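Local coordinates for PlaB phospholipase (Legionella pneumophila, PDB 6ZTI), which is a phospholipase of the alpha/beta-hydrolase class and a likely virulence factor, whose activity is controlled by tetramerization that depends on bound NAD(H), at residues H125-A130 with F193-Q198; L129-H134 with A224-N229; L360-G365 with G411-R416. One frame throughout, in Å; residues are numbered along the deposited sequence.

Interaction 1: H125-A130 with F193-Q198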
# COMPACT_ATOMS: atom_id res chain seq x y z
N HIS B 125 25.77 27.77 -25.55
CA HIS B 125 24.54 28.45 -25.16
C HIS B 125 23.52 27.41 -24.73
O HIS B 125 23.37 26.37 -25.38
CB HIS B 125 23.95 29.30 -26.30
CG HIS B 125 24.84 30.41 -26.78
ND1 HIS B 125 26.01 30.18 -27.47
CD2 HIS B 125 24.70 31.75 -26.70
CE1 HIS B 125 26.57 31.33 -27.78
NE2 HIS B 125 25.80 32.30 -27.33
N LEU B 126 22.82 27.70 -23.64
CA LEU B 126 21.70 26.89 -23.17
C LEU B 126 20.50 27.81 -23.06
O LEU B 126 20.46 28.70 -22.21
CB LEU B 126 22.02 26.22 -21.83
CG LEU B 126 20.86 25.45 -21.20
CD1 LEU B 126 20.26 24.45 -22.19
CD2 LEU B 126 21.30 24.74 -19.93
N ILE B 127 19.54 27.61 -23.96
CA ILE B 127 18.32 28.42 -24.03
C ILE B 127 17.17 27.49 -23.66
O ILE B 127 16.76 26.65 -24.46
CB ILE B 127 18.13 29.04 -25.42
CG1 ILE B 127 19.37 29.85 -25.81
CG2 ILE B 127 16.87 29.91 -25.43
CD1 ILE B 127 19.37 30.33 -27.25
N MET B 128 16.67 27.64 -22.44
CA MET B 128 15.61 26.80 -21.90
C MET B 128 14.27 27.51 -22.03
O MET B 128 14.11 28.61 -21.50
CB MET B 128 15.88 26.47 -20.43
CG MET B 128 17.01 25.48 -20.21
SD MET B 128 17.46 25.39 -18.48
CE MET B 128 18.45 26.88 -18.34
N LEU B 129 13.32 26.88 -22.73
CA LEU B 129 11.98 27.41 -22.90
C LEU B 129 11.03 26.67 -21.96
O LEU B 129 10.90 25.44 -22.02
CB LEU B 129 11.51 27.25 -24.35
CG LEU B 129 12.46 27.73 -25.45
CD1 LEU B 129 11.92 27.44 -26.86
CD2 LEU B 129 12.74 29.22 -25.31
N ALA B 130 10.37 27.43 -21.08
CA ALA B 130 9.46 26.91 -20.06
C ALA B 130 9.99 25.62 -19.44
O ALA B 130 9.26 24.62 -19.37
CB ALA B 130 8.07 26.66 -20.66
N PHE B 193 20.15 30.72 -20.45
CA PHE B 193 18.97 31.58 -20.42
C PHE B 193 17.72 30.76 -20.15
O PHE B 193 17.60 29.61 -20.60
CB PHE B 193 18.76 32.32 -21.76
CG PHE B 193 20.01 32.86 -22.38
CD1 PHE B 193 20.92 32.01 -22.99
CD2 PHE B 193 20.27 34.22 -22.38
CE1 PHE B 193 22.07 32.51 -23.56
CE2 PHE B 193 21.42 34.73 -22.97
CZ PHE B 193 22.33 33.87 -23.55
N VAL B 194 16.78 31.36 -19.43
CA VAL B 194 15.45 30.79 -19.25
C VAL B 194 14.43 31.76 -19.82
O VAL B 194 14.42 32.95 -19.48
CB VAL B 194 15.14 30.50 -17.77
CG1 VAL B 194 13.65 30.16 -17.60
CG2 VAL B 194 16.06 29.36 -17.27
N LEU B 195 13.60 31.27 -20.73
CA LEU B 195 12.47 32.03 -21.22
C LEU B 195 11.21 31.25 -20.94
O LEU B 195 11.18 30.03 -21.11
CB LEU B 195 12.61 32.31 -22.71
CG LEU B 195 13.87 33.06 -23.17
CD1 LEU B 195 13.95 33.11 -24.70
CD2 LEU B 195 13.91 34.46 -22.63
N THR B 196 10.16 31.93 -20.48
CA THR B 196 8.90 31.24 -20.31
C THR B 196 7.76 32.24 -20.45
O THR B 196 7.98 33.45 -20.60
CB THR B 196 8.84 30.51 -18.97
OG1 THR B 196 7.74 29.59 -18.97
CG2 THR B 196 8.67 31.50 -17.89
N GLY B 197 6.54 31.71 -20.43
CA GLY B 197 5.35 32.53 -20.48
C GLY B 197 4.45 32.16 -19.32
O GLY B 197 4.70 31.18 -18.61
N GLN B 198 3.39 32.95 -19.16
CA GLN B 198 2.43 32.72 -18.08
C GLN B 198 0.99 32.87 -18.56
O GLN B 198 0.11 33.25 -17.78
CB GLN B 198 2.68 33.66 -16.91
CG GLN B 198 2.73 35.11 -17.28
CD GLN B 198 2.72 35.96 -16.05
OE1 GLN B 198 3.47 35.70 -15.11
NE2 GLN B 198 1.83 36.93 -16.02
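Two neighbouring strands of the alpha/beta-hydrolase sheet, 123-129 and 191-197, pair in parallel, Ile127 beside Phe193, Met128 beside Val194 and Leu129 beside Leu195, their segment axes 4.8 Å apart and 20° from parallel. Four backbone bonds give the register. Phe193 N donates to Leu126 O (2.7 Å) and Met128 N to Phe193 O; Leu195 N then reaches Met128 O, and Ala130 N reaches Leu195 O (2.7 Å), one residue beyond the end of the first strand. Val194 CA and Leu129 CA add CA-H...O contacts to Met128 O and Leu195 O.

Ile127, Leu129, Phe193 and Leu195 share one face of the sheet. Phe193 CG stands anti to the carbonyl carbon (chi1 -42°); at the ring, CD1 lies 3.9 Å from Ile127 CG1, and His125 CD2 approaches CE1 at the edge. Leu129 and Leu195 run side by side, CD2 of the former 4.0 Å from CB of the latter. On the other face, the Met128 chain bends at chi3 (-79°) and lays CE against Val194 CG2 (3.6 Å). Thr196 OG1 stands 3.4 Å from Ala130 CB.

Helix 286-296 packs on the face of Ile127 and Phe193, and Tyr303 meets the Phe193 ring edge-to-face. His125 NE2 is bonded to Val297 O. Strands 93-99 and 257-261 flank the pair on its two sides, placing it inside the six-stranded sheet.

Interaction 2: L129-H134 with A224-N229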
# COMPACT_ATOMS: atom_id res chain seq x y z
N LEU B 129 13.32 26.88 -22.73
CA LEU B 129 11.98 27.41 -22.90
C LEU B 129 11.03 26.67 -21.96
O LEU B 129 10.90 25.44 -22.02
CB LEU B 129 11.51 27.25 -24.35
CG LEU B 129 12.46 27.73 -25.45
CD1 LEU B 129 11.92 27.44 -26.86
CD2 LEU B 129 12.74 29.22 -25.31
N ALA B 130 10.37 27.43 -21.08
CA ALA B 130 9.46 26.91 -20.06
C ALA B 130 9.99 25.62 -19.44
O ALA B 130 9.26 24.62 -19.37
CB ALA B 130 8.07 26.66 -20.66
N PRO B 131 11.23 25.61 -18.96
CA PRO B 131 11.79 24.39 -18.36
C PRO B 131 11.19 24.09 -17.01
O PRO B 131 10.96 24.99 -16.20
CB PRO B 131 13.28 24.73 -18.21
CG PRO B 131 13.24 26.19 -17.92
CD PRO B 131 12.15 26.75 -18.80
N ALA B 132 10.98 22.79 -16.74
CA ALA B 132 10.45 22.33 -15.45
C ALA B 132 11.60 22.12 -14.46
O ALA B 132 11.79 21.05 -13.88
CB ALA B 132 9.63 21.06 -15.63
N ASN B 133 12.37 23.19 -14.26
CA ASN B 133 13.62 23.07 -13.51
C ASN B 133 13.39 22.74 -12.05
O ASN B 133 14.23 22.08 -11.43
CB ASN B 133 14.44 24.34 -13.65
CG ASN B 133 15.18 24.39 -14.97
OD1 ASN B 133 15.74 23.39 -15.43
ND2 ASN B 133 15.17 25.55 -15.60
N HIS B 134 12.27 23.18 -11.47
CA HIS B 134 11.92 22.80 -10.10
C HIS B 134 10.67 21.93 -10.06
O HIS B 134 10.02 21.83 -9.02
CB HIS B 134 11.74 24.05 -9.24
CG HIS B 134 12.97 24.91 -9.15
ND1 HIS B 134 13.98 24.69 -8.23
CD2 HIS B 134 13.36 25.97 -9.88
CE1 HIS B 134 14.93 25.59 -8.40
NE2 HIS B 134 14.57 26.39 -9.39
N ALA B 224 7.76 30.43 -11.42
CA ALA B 224 8.79 30.31 -10.41
C ALA B 224 9.55 28.99 -10.52
O ALA B 224 10.72 28.93 -10.16
CB ALA B 224 8.18 30.44 -9.01
N ALA B 225 8.90 27.94 -11.02
CA ALA B 225 9.60 26.67 -11.18
C ALA B 225 10.50 26.62 -12.41
O ALA B 225 11.21 25.63 -12.58
CB ALA B 225 8.61 25.51 -11.26
N THR B 226 10.48 27.65 -13.27
CA THR B 226 11.41 27.67 -14.39
C THR B 226 12.72 28.37 -14.05
O THR B 226 13.74 28.11 -14.70
CB THR B 226 10.82 28.37 -15.62
OG1 THR B 226 10.72 29.78 -15.39
CG2 THR B 226 9.46 27.83 -16.00
N ASN B 227 12.71 29.25 -13.05
CA ASN B 227 13.78 30.20 -12.84
C ASN B 227 15.00 29.51 -12.23
O ASN B 227 14.91 28.88 -11.18
CB ASN B 227 13.29 31.32 -11.93
CG ASN B 227 14.09 32.58 -12.08
OD1 ASN B 227 15.22 32.58 -12.56
ND2 ASN B 227 13.49 33.69 -11.67
N MET B 228 16.15 29.67 -12.88
CA MET B 228 17.39 29.15 -12.31
C MET B 228 18.04 30.11 -11.33
O MET B 228 19.14 29.82 -10.84
CB MET B 228 18.37 28.81 -13.43
CG MET B 228 17.93 27.60 -14.20
SD MET B 228 17.92 26.10 -13.21
CE MET B 228 19.65 26.02 -12.73
N ASN B 229 17.41 31.24 -11.03
CA ASN B 229 17.82 32.13 -9.95
C ASN B 229 17.04 31.69 -8.72
O ASN B 229 15.84 31.94 -8.62
CB ASN B 229 17.54 33.59 -10.28
CG ASN B 229 18.27 34.07 -11.53
OD1 ASN B 229 19.50 34.19 -11.54
ND2 ASN B 229 17.53 34.38 -12.57
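Asn133 and His134 both direct their CB toward segment 224-229 and, with the His134 backbone N, grip three carbonyls there. The Asn133 amide sends ND2 to Thr226 O at 3.1 Å, nearly straight (169°), with the acceptor in the amide plane. Its other end, OD1, is held by Arg107 NE, fixing its rotation from two sides. The Met228 chain, bent at chi2 and chi3, crosses Asn133 at about a right angle and sets SD 3.7 Å from Asn133 CG.

The ring of His134 turns its NE2 edge to Asn227 O (3.1 Å), the acceptor almost in the ring plane but the N-H bent to 140°. The backbone N of His134 bonds Ala225 O at 2.9 Å, His134 CB meets Ala225 CB, and Tyr230 packs edge-to-face with the ring. Pro131 lies across Thr226 at about a right angle, CD 3.8 Å from Thr226 CB; Thr226 CG2 comes to 3.2 Å from Pro131 O.

Asn227 OD1 accepts from Asn229 N, an Asx turn. The loop folds through an inverse gamma turn at Ala132. This buried contact joins the loop that leaves strand 123-129 of the alpha/beta-hydrolase sheet to the short, weakly bonded helix about 223-226.

Interaction 3: L360-G365 with G411-R416. With SND (thionicotinamide-adenine-dinucleotide), chain J.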
# COMPACT_ATOMS: atom_id res chain seq x y z
N LEU B 360 4.00 22.04 9.65
CA LEU B 360 4.81 23.17 9.22
C LEU B 360 3.95 24.41 9.05
O LEU B 360 2.97 24.40 8.30
CB LEU B 360 5.53 22.85 7.91
CG LEU B 360 6.62 23.83 7.50
CD1 LEU B 360 7.67 23.11 6.70
CD2 LEU B 360 6.02 25.00 6.69
N TYR B 361 4.36 25.49 9.71
CA TYR B 361 3.60 26.72 9.76
C TYR B 361 4.41 27.87 9.19
O TYR B 361 5.58 28.04 9.55
CB TYR B 361 3.21 27.09 11.18
CG TYR B 361 2.36 26.07 11.88
CD1 TYR B 361 2.94 25.07 12.63
CD2 TYR B 361 0.98 26.13 11.82
CE1 TYR B 361 2.17 24.15 13.28
CE2 TYR B 361 0.21 25.21 12.47
CZ TYR B 361 0.81 24.23 13.20
OH TYR B 361 0.04 23.30 13.85
N LEU B 362 3.79 28.64 8.32
CA LEU B 362 4.19 30.02 8.10
C LEU B 362 3.70 30.88 9.26
O LEU B 362 2.63 30.64 9.82
CB LEU B 362 3.60 30.53 6.79
CG LEU B 362 4.15 30.04 5.44
CD1 LEU B 362 5.34 30.86 4.99
CD2 LEU B 362 4.54 28.59 5.50
N THR B 363 4.48 31.90 9.61
CA THR B 363 4.09 32.81 10.68
C THR B 363 4.34 34.24 10.23
O THR B 363 5.20 34.51 9.39
CB THR B 363 4.86 32.54 11.95
OG1 THR B 363 6.26 32.72 11.69
CG2 THR B 363 4.61 31.12 12.46
N ALA B 364 3.60 35.17 10.82
CA ALA B 364 3.68 36.57 10.43
C ALA B 364 3.17 37.44 11.57
O ALA B 364 2.71 36.94 12.59
CB ALA B 364 2.88 36.82 9.14
N GLY B 365 3.25 38.75 11.37
CA GLY B 365 2.81 39.68 12.36
C GLY B 365 3.88 39.90 13.42
O GLY B 365 4.91 39.22 13.44
N GLY B 411 6.77 43.72 8.70
CA GLY B 411 7.58 43.00 7.75
C GLY B 411 7.92 41.59 8.15
O GLY B 411 8.69 40.94 7.45
N ASN B 412 7.34 41.08 9.24
CA ASN B 412 7.75 39.79 9.78
C ASN B 412 7.23 38.63 8.95
O ASN B 412 6.07 38.63 8.51
CB ASN B 412 7.28 39.63 11.22
CG ASN B 412 8.02 40.54 12.20
OD1 ASN B 412 8.99 41.20 11.83
ND2 ASN B 412 7.56 40.56 13.45
N LEU B 413 8.09 37.64 8.74
CA LEU B 413 7.70 36.37 8.17
C LEU B 413 8.61 35.30 8.77
O LEU B 413 9.82 35.49 8.85
CB LEU B 413 7.84 36.35 6.65
CG LEU B 413 7.53 35.01 5.98
CD1 LEU B 413 6.08 34.63 6.18
CD2 LEU B 413 7.85 35.10 4.48
N GLY B 414 8.02 34.16 9.13
CA GLY B 414 8.78 33.10 9.74
C GLY B 414 8.21 31.72 9.45
O GLY B 414 7.18 31.57 8.79
N PHE B 415 8.94 30.72 9.94
CA PHE B 415 8.53 29.32 9.90
C PHE B 415 8.47 28.76 11.31
O PHE B 415 9.29 29.11 12.16
CB PHE B 415 9.50 28.44 9.11
CG PHE B 415 9.74 28.87 7.72
CD1 PHE B 415 8.70 29.20 6.89
CD2 PHE B 415 11.03 28.92 7.22
CE1 PHE B 415 8.93 29.58 5.60
CE2 PHE B 415 11.26 29.32 5.92
CZ PHE B 415 10.21 29.65 5.11
N ARG B 416 7.54 27.85 11.54
CA ARG B 416 7.54 27.03 12.73
C ARG B 416 7.31 25.59 12.29
O ARG B 416 6.39 25.31 11.50
CB ARG B 416 6.47 27.48 13.73
CG ARG B 416 6.24 26.50 14.84
CD ARG B 416 5.31 27.04 15.95
NE ARG B 416 6.05 27.76 16.99
CZ ARG B 416 5.66 27.90 18.26
NH1 ARG B 416 4.52 27.35 18.68
NH2 ARG B 416 6.43 28.56 19.12
PA SND J . -6.67 29.58 4.58
O1A SND J . -6.66 29.65 6.08
O2A SND J . -7.95 29.19 3.93
O5B SND J . -5.51 28.56 4.11
C5B SND J . -5.18 28.26 2.74
C4B SND J . -4.29 27.04 2.79
O4B SND J . -3.07 27.34 3.52
C3B SND J . -4.88 25.85 3.52
O3B SND J . -4.28 24.67 3.01
C2B SND J . -4.46 26.09 4.96
O2B SND J . -4.48 24.89 5.71
C1B SND J . -3.04 26.62 4.73
N9A SND J . -2.54 27.50 5.78
C8A SND J . -3.23 28.47 6.46
N7A SND J . -2.51 29.10 7.36
C5A SND J . -1.26 28.50 7.27
C6A SND J . -0.05 28.72 7.95
N6A SND J . 0.10 29.62 8.92
N1A SND J . 1.01 27.97 7.60
C2A SND J . 0.87 27.05 6.64
N3A SND J . -0.23 26.74 5.94
C4A SND J . -1.27 27.51 6.30
O3 SND J . -6.22 30.94 3.89
PN SND J . -6.37 32.49 4.27
O1N SND J . -7.71 32.72 4.86
O2N SND J . -5.94 33.26 3.09
O5D SND J . -5.29 32.59 5.45
C5D SND J . -4.79 33.86 5.90
C4D SND J . -4.43 33.76 7.36
O4D SND J . -5.63 33.72 8.17
C3D SND J . -3.63 32.52 7.75
O3D SND J . -2.73 32.90 8.77
C2D SND J . -4.70 31.59 8.33
O2D SND J . -4.14 30.68 9.27
C1D SND J . -5.59 32.61 9.02
N1N SND J . -7.02 32.09 9.18
C2N SND J . -7.53 32.01 10.42
C3N SND J . -8.85 31.63 10.59
C7N SND J . -9.45 31.53 11.95
S7N SND J . -11.07 31.17 12.14
N7N SND J . -8.65 31.73 12.97
C4N SND J . -9.61 31.32 9.46
C5N SND J . -9.04 31.40 8.21
C6N SND J . -7.73 31.79 8.08
O HOH W 1 8.12 31.76 13.36
O HOH W 2 4.03 40.37 9.29
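Tyr361 N to Arg416 O, at 2.7 Å and 160°, is the shortest direct bond between these antiparallel strands, and Arg416 N returns one to Tyr361 O. Thr363 and Gly414 form the next hydrogen-bonded pair, with both donors lying above the plane of the carbonyl they meet. The segment directions differ by 158°.

Thr363 OG1 sits between its own backbone N and carbonyl carbon (chi1 60°), 3.2 Å from Gly414 CA, a close approach at a glycine, which has no side chain there. Water 1 lies 2.7 Å from Thr363 OG1 and makes a weak bond to Phe415 O. Leu362 and Phe415 run side by side on the other face, where Leu362 CD1 meets the edge of the Phe415 ring at CE1 (3.9 Å) and also touches Leu413 CD1. At the far end Asn412 ND2 reaches Gly365 O from above the carbonyl plane, and water 2 bridges Gly365 N and Asn412 O. The Arg416 side chain leads away to a salt bridge with Asp435.

The backbone of Leu362 reads the adenine of thionicotinamide-adenine-dinucleotide: its N donates to N1A (2.9 Å) and its O accepts from N6A (2.9 Å). Leu360 O receives N6A of another bound copy. Tyr361 packs on Val208 of the second subunit, and bound dinucleotide is also hydrogen-bonded to Tyr205 OH and Ala207 O of that subunit. Within this chain strand 358-364 pairs only with 412-419, and its other edge takes the adenine through main-chain atoms, at a subunit interface consistent with NAD(H)-mediated tetramerization.

How the interactions relate
Interactions 1 and 2 form one continuous region: their centres are 8 Å apart, both include Leu129 and Ala130, and strand 191-197 leads along the chain to helix 223-226. They touch directly, with Val194 CG1 3.9 Å from Pro131 CD and Met128 SD 3.7 Å from Asn133 ND2, so the strand pair runs on into the loop contact. Interaction 3 belongs to a different, mixed sheet, its centre about 26 Å from that of interaction 2 and 32 Å from that of interaction 1. It alone of the three bonds the dinucleotide; interactions 1 and 2 lie within the hydrolase part, although in interaction 2 the Ala224 side chain is about 11 Å from that of Tyr393, an NAD-site residue.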